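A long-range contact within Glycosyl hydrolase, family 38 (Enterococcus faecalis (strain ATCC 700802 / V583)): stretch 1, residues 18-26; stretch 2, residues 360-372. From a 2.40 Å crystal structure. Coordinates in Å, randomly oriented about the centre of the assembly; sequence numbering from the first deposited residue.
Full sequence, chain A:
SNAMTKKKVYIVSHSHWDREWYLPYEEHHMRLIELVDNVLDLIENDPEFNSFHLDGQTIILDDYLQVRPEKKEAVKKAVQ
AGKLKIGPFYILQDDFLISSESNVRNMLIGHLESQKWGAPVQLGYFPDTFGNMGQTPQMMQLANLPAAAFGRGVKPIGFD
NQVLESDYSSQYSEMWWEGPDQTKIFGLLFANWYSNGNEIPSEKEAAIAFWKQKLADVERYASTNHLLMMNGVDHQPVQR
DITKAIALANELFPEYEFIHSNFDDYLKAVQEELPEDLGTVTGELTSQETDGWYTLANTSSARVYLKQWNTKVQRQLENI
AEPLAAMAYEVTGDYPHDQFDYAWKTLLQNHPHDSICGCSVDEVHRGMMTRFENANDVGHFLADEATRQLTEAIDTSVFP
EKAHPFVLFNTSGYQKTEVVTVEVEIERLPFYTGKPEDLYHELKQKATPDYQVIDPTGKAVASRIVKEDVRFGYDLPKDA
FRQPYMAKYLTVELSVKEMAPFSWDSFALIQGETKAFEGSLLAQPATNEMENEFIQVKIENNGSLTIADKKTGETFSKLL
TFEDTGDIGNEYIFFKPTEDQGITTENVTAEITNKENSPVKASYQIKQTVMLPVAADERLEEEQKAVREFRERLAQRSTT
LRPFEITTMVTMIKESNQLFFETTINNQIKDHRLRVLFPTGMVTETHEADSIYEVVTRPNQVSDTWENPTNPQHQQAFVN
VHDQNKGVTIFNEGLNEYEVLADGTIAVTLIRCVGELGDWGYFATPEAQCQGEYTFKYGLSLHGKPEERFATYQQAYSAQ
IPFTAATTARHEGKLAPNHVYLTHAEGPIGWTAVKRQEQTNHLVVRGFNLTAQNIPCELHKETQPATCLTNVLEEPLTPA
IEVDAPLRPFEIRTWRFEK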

# COMPACT_ATOMS: atom_id res chain seq x y z
N ASP A 18 19.14 4.72 -1.52
CA ASP A 18 18.21 3.60 -1.39
C ASP A 18 16.82 4.14 -1.12
O ASP A 18 16.59 4.81 -0.11
N ARG A 19 15.89 3.85 -2.03
CA ARG A 19 14.56 4.46 -1.97
C ARG A 19 13.83 4.08 -0.68
O ARG A 19 13.11 4.91 -0.11
N GLU A 20 14.02 2.85 -0.22
CA GLU A 20 13.43 2.40 1.04
C GLU A 20 14.32 1.31 1.61
O GLU A 20 14.71 0.39 0.88
N TRP A 21 14.63 1.40 2.90
CA TRP A 21 15.53 0.45 3.54
C TRP A 21 15.22 0.28 5.02
O TRP A 21 14.23 -0.38 5.37
N TYR A 22 16.05 0.86 5.89
CA TYR A 22 15.89 0.67 7.33
C TYR A 22 14.83 1.59 7.93
O TYR A 22 14.47 1.39 9.10
N LEU A 23 14.34 2.56 7.19
CA LEU A 23 13.24 3.41 7.60
C LEU A 23 12.01 3.12 6.74
O LEU A 23 12.13 2.57 5.64
N PRO A 24 10.81 3.47 7.21
CA PRO A 24 9.65 3.44 6.32
C PRO A 24 9.89 4.35 5.12
O PRO A 24 10.69 5.29 5.18
N TYR A 25 9.20 4.05 4.02
CA TYR A 25 9.48 4.71 2.75
C TYR A 25 9.44 6.22 2.86
O TYR A 25 10.34 6.92 2.40
N GLU A 26 8.38 6.75 3.49
CA GLU A 26 8.21 8.20 3.52
C GLU A 26 9.26 8.88 4.39
O GLU A 26 9.56 10.06 4.17
N SER A 360 14.73 -5.04 4.02
CA SER A 360 14.27 -3.79 4.60
C SER A 360 13.45 -4.09 5.85
O SER A 360 13.34 -5.24 6.28
N VAL A 361 12.89 -3.05 6.45
CA VAL A 361 12.06 -3.21 7.64
C VAL A 361 10.64 -3.57 7.22
O VAL A 361 10.29 -3.45 6.04
N ASP A 362 9.82 -4.00 8.18
CA ASP A 362 8.51 -4.57 7.85
C ASP A 362 7.63 -3.57 7.11
O ASP A 362 6.89 -3.95 6.20
N GLU A 363 7.68 -2.29 7.50
CA GLU A 363 6.82 -1.30 6.88
C GLU A 363 7.10 -1.17 5.39
O GLU A 363 6.17 -0.93 4.60
N VAL A 364 8.36 -1.33 4.98
CA VAL A 364 8.71 -1.21 3.57
C VAL A 364 8.06 -2.32 2.76
O VAL A 364 7.47 -2.07 1.70
N HIS A 365 8.13 -3.55 3.26
CA HIS A 365 7.69 -4.69 2.47
C HIS A 365 6.17 -4.85 2.46
O HIS A 365 5.62 -5.38 1.49
N ARG A 366 5.48 -4.38 3.50
CA ARG A 366 4.02 -4.29 3.41
C ARG A 366 3.61 -3.28 2.35
O ARG A 366 2.58 -3.45 1.70
N GLY A 367 4.41 -2.23 2.17
CA GLY A 367 4.14 -1.28 1.10
C GLY A 367 4.43 -1.84 -0.27
O GLY A 367 3.82 -1.42 -1.26
N MET A 368 5.38 -2.77 -0.36
CA MET A 368 5.65 -3.44 -1.63
C MET A 368 4.48 -4.31 -2.06
O MET A 368 4.19 -4.43 -3.26
N MET A 369 3.80 -4.94 -1.10
CA MET A 369 2.63 -5.76 -1.42
C MET A 369 1.53 -4.92 -2.07
O MET A 369 0.85 -5.38 -2.99
N THR A 370 1.36 -3.68 -1.60
CA THR A 370 0.38 -2.79 -2.22
C THR A 370 0.76 -2.49 -3.66
O THR A 370 -0.10 -2.49 -4.55
N ARG A 371 2.04 -2.23 -3.92
CA ARG A 371 2.50 -2.00 -5.29
C ARG A 371 2.29 -3.24 -6.14
O ARG A 371 1.88 -3.14 -7.31
N PHE A 372 2.57 -4.42 -5.59
CA PHE A 372 2.35 -5.67 -6.32
C PHE A 372 0.88 -5.85 -6.67
O PHE A 372 0.53 -6.20 -7.80

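How do two arginines come to lie so close at the start of this contact? The CA-to-CB bond of Arg19 points sideways, but its chi1 t, chi2 t, chi3 t chain carries the guanidinium to Arg371, with Arg19 NH1 3.5 Å from Arg371 NH1 and over one face of the Arg371 guanidinium. Both atoms are donors, so no hydrogen bond forms between these like charges. Glu20 supplies the compensating charge nearby.

What does Glu20 hold? It points toward the helix with chi1 p and chi2 t, and its carboxylate forms a two-pronged salt bridge with Arg371, which reaches in from its own helix with chi1 m, chi2 t and chi3 t. Arg371 NH2 donates to Glu20 OE1 at 2.8 Å, and Arg371 NH1 donates to Glu20 OE2 at 3.1 Å in a nearly straight bond. Val364 packs against the same carboxylate, its CG1 3.5 Å from Glu20 CD.

If Trp21, Tyr22 and Leu23 all point away, what do they contribute? Their backbone carbonyls do most of the work. Val361 N, at the N-cap of the helix, donates to Trp21 O at 3.2 Å. Val361 (chi1 m) sets CG1 3.4 Å from Tyr22 O, while Val364 (chi1 t) brings CG2 to 3.3 Å from Leu23 O. The Trp21 ring, chi1 t, still meets Ser360 OG at its edge, 3.9 Å from CD1.

How does the contact close at Pro24 and Tyr25? Pro24, itself an N-cap, lays CG 4.0 Å from Glu363 OE2. A water then links the backbones, accepting from Tyr25 N at 3.0 Å and donating a weak bond to Glu363 O at 3.1 Å. The Tyr25 ring, chi1 t, has Arg371 NH1 over one face, 4.2 Å from Tyr25 CD1; with Arg371 CZ 5.7 Å from the centre of the Tyr25 ring, the cation-pi attraction is at most weak.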

# COMPACT_ATOMS: atom_id res chain seq x y z
CB ASP A 18 18.67 2.67 -0.27
CG ASP A 18 20.08 2.15 -0.48
OD1 ASP A 18 20.25 1.21 -1.28
OD2 ASP A 18 21.01 2.68 0.16
CB ARG A 19 13.75 4.04 -3.20
CG ARG A 19 12.51 4.88 -3.45
CD ARG A 19 12.01 4.67 -4.87
NE ARG A 19 10.80 5.44 -5.15
CZ ARG A 19 9.57 4.98 -4.99
NH1 ARG A 19 9.37 3.74 -4.55
NH2 ARG A 19 8.53 5.75 -5.28
CB GLU A 20 12.00 1.90 0.84
CG GLU A 20 11.80 1.08 -0.42
CD GLU A 20 10.34 0.83 -0.73
OE1 GLU A 20 10.05 -0.02 -1.60
OE2 GLU A 20 9.48 1.47 -0.09
CB TRP A 21 16.98 0.90 3.35
CG TRP A 21 17.99 -0.15 3.70
CD1 TRP A 21 17.75 -1.48 3.93
CD2 TRP A 21 19.40 0.03 3.86
NE1 TRP A 21 18.93 -2.13 4.22
CE2 TRP A 21 19.95 -1.23 4.19
CE3 TRP A 21 20.26 1.13 3.76
CZ2 TRP A 21 21.32 -1.40 4.42
CZ3 TRP A 21 21.61 0.95 3.99
CH2 TRP A 21 22.12 -0.31 4.31
CB TYR A 22 17.23 0.89 8.04
CG TYR A 22 17.92 2.20 7.72
CD1 TYR A 22 18.78 2.31 6.64
CD2 TYR A 22 17.73 3.32 8.52
CE1 TYR A 22 19.42 3.50 6.34
CE2 TYR A 22 18.36 4.52 8.23
CZ TYR A 22 19.20 4.60 7.14
OH TYR A 22 19.84 5.78 6.85
CB LEU A 23 13.61 4.89 7.49
CG LEU A 23 14.61 5.46 8.49
CD1 LEU A 23 14.95 6.90 8.15
CD2 LEU A 23 14.04 5.36 9.90
CB PRO A 24 8.51 3.96 7.20
CG PRO A 24 8.94 3.64 8.60
CD PRO A 24 10.44 3.80 8.60
CB TYR A 25 8.51 4.23 1.67
CG TYR A 25 8.49 5.16 0.47
CD1 TYR A 25 9.57 5.19 -0.41
CD2 TYR A 25 7.42 6.01 0.23
CE1 TYR A 25 9.57 6.04 -1.50
CE2 TYR A 25 7.42 6.86 -0.86
CZ TYR A 25 8.50 6.87 -1.72
OH TYR A 25 8.51 7.71 -2.81
CB GLU A 26 6.80 8.55 4.01
CG GLU A 26 5.69 8.19 3.03
CD GLU A 26 5.73 9.00 1.75
OE1 GLU A 26 5.03 8.62 0.79
OE2 GLU A 26 6.45 10.03 1.70
CB SER A 360 13.45 -2.99 3.57
OG SER A 360 14.26 -2.60 2.47
CB VAL A 361 12.09 -1.95 8.53
CG1 VAL A 361 13.45 -1.81 9.20
CG2 VAL A 361 11.78 -0.72 7.70
CB ASP A 362 7.81 -5.04 9.13
CG ASP A 362 8.53 -6.20 9.79
OD1 ASP A 362 9.48 -6.74 9.18
OD2 ASP A 362 8.13 -6.58 10.91
CB GLU A 363 6.98 0.06 7.56
CG GLU A 363 6.58 0.08 9.03
CD GLU A 363 7.66 -0.47 9.94
OE1 GLU A 363 7.31 -1.19 10.91
OE2 GLU A 363 8.85 -0.19 9.69
CB VAL A 364 10.24 -1.22 3.40
CG1 VAL A 364 10.61 -1.42 1.94
CG2 VAL A 364 10.86 0.06 3.95
CB HIS A 365 8.36 -5.97 2.99
CG HIS A 365 9.84 -5.97 2.80
ND1 HIS A 365 10.72 -6.18 3.84
CD2 HIS A 365 10.60 -5.78 1.69
CE1 HIS A 365 11.96 -6.13 3.38
NE2 HIS A 365 11.91 -5.89 2.08
CB ARG A 366 3.42 -3.92 4.77
CG ARG A 366 3.61 -4.99 5.84
CD ARG A 366 2.60 -4.82 6.96
NE ARG A 366 2.68 -3.50 7.58
CZ ARG A 366 3.49 -3.19 8.58
NH1 ARG A 366 4.29 -4.12 9.10
NH2 ARG A 366 3.50 -1.96 9.08
CB MET A 368 6.92 -4.29 -1.54
CG MET A 368 8.20 -3.50 -1.34
SD MET A 368 9.64 -4.58 -1.26
CE MET A 368 9.50 -5.43 -2.84
CB MET A 369 2.11 -6.45 -0.17
CG MET A 369 2.96 -7.62 0.32
SD MET A 369 2.76 -9.12 -0.67
CE MET A 369 4.19 -9.02 -1.73
CB THR A 370 0.25 -1.50 -1.41
OG1 THR A 370 -0.30 -1.79 -0.12
CG2 THR A 370 -0.65 -0.50 -2.13
CB ARG A 371 3.97 -1.60 -5.29
CG ARG A 371 4.30 -0.37 -4.46
CD ARG A 371 5.67 0.17 -4.83
NE ARG A 371 6.11 1.25 -3.96
CZ ARG A 371 6.98 1.10 -2.97
NH1 ARG A 371 7.33 2.14 -2.22
NH2 ARG A 371 7.51 -0.09 -2.72
CB PHE A 372 2.86 -6.85 -5.51
CG PHE A 372 4.33 -7.13 -5.69
CD1 PHE A 372 4.89 -7.17 -6.95
CD2 PHE A 372 5.15 -7.34 -4.59
CE1 PHE A 372 6.23 -7.42 -7.12
CE2 PHE A 372 6.50 -7.60 -4.76
CZ PHE A 372 7.04 -7.64 -6.02
O HOH W 1 7.25 1.79 3.65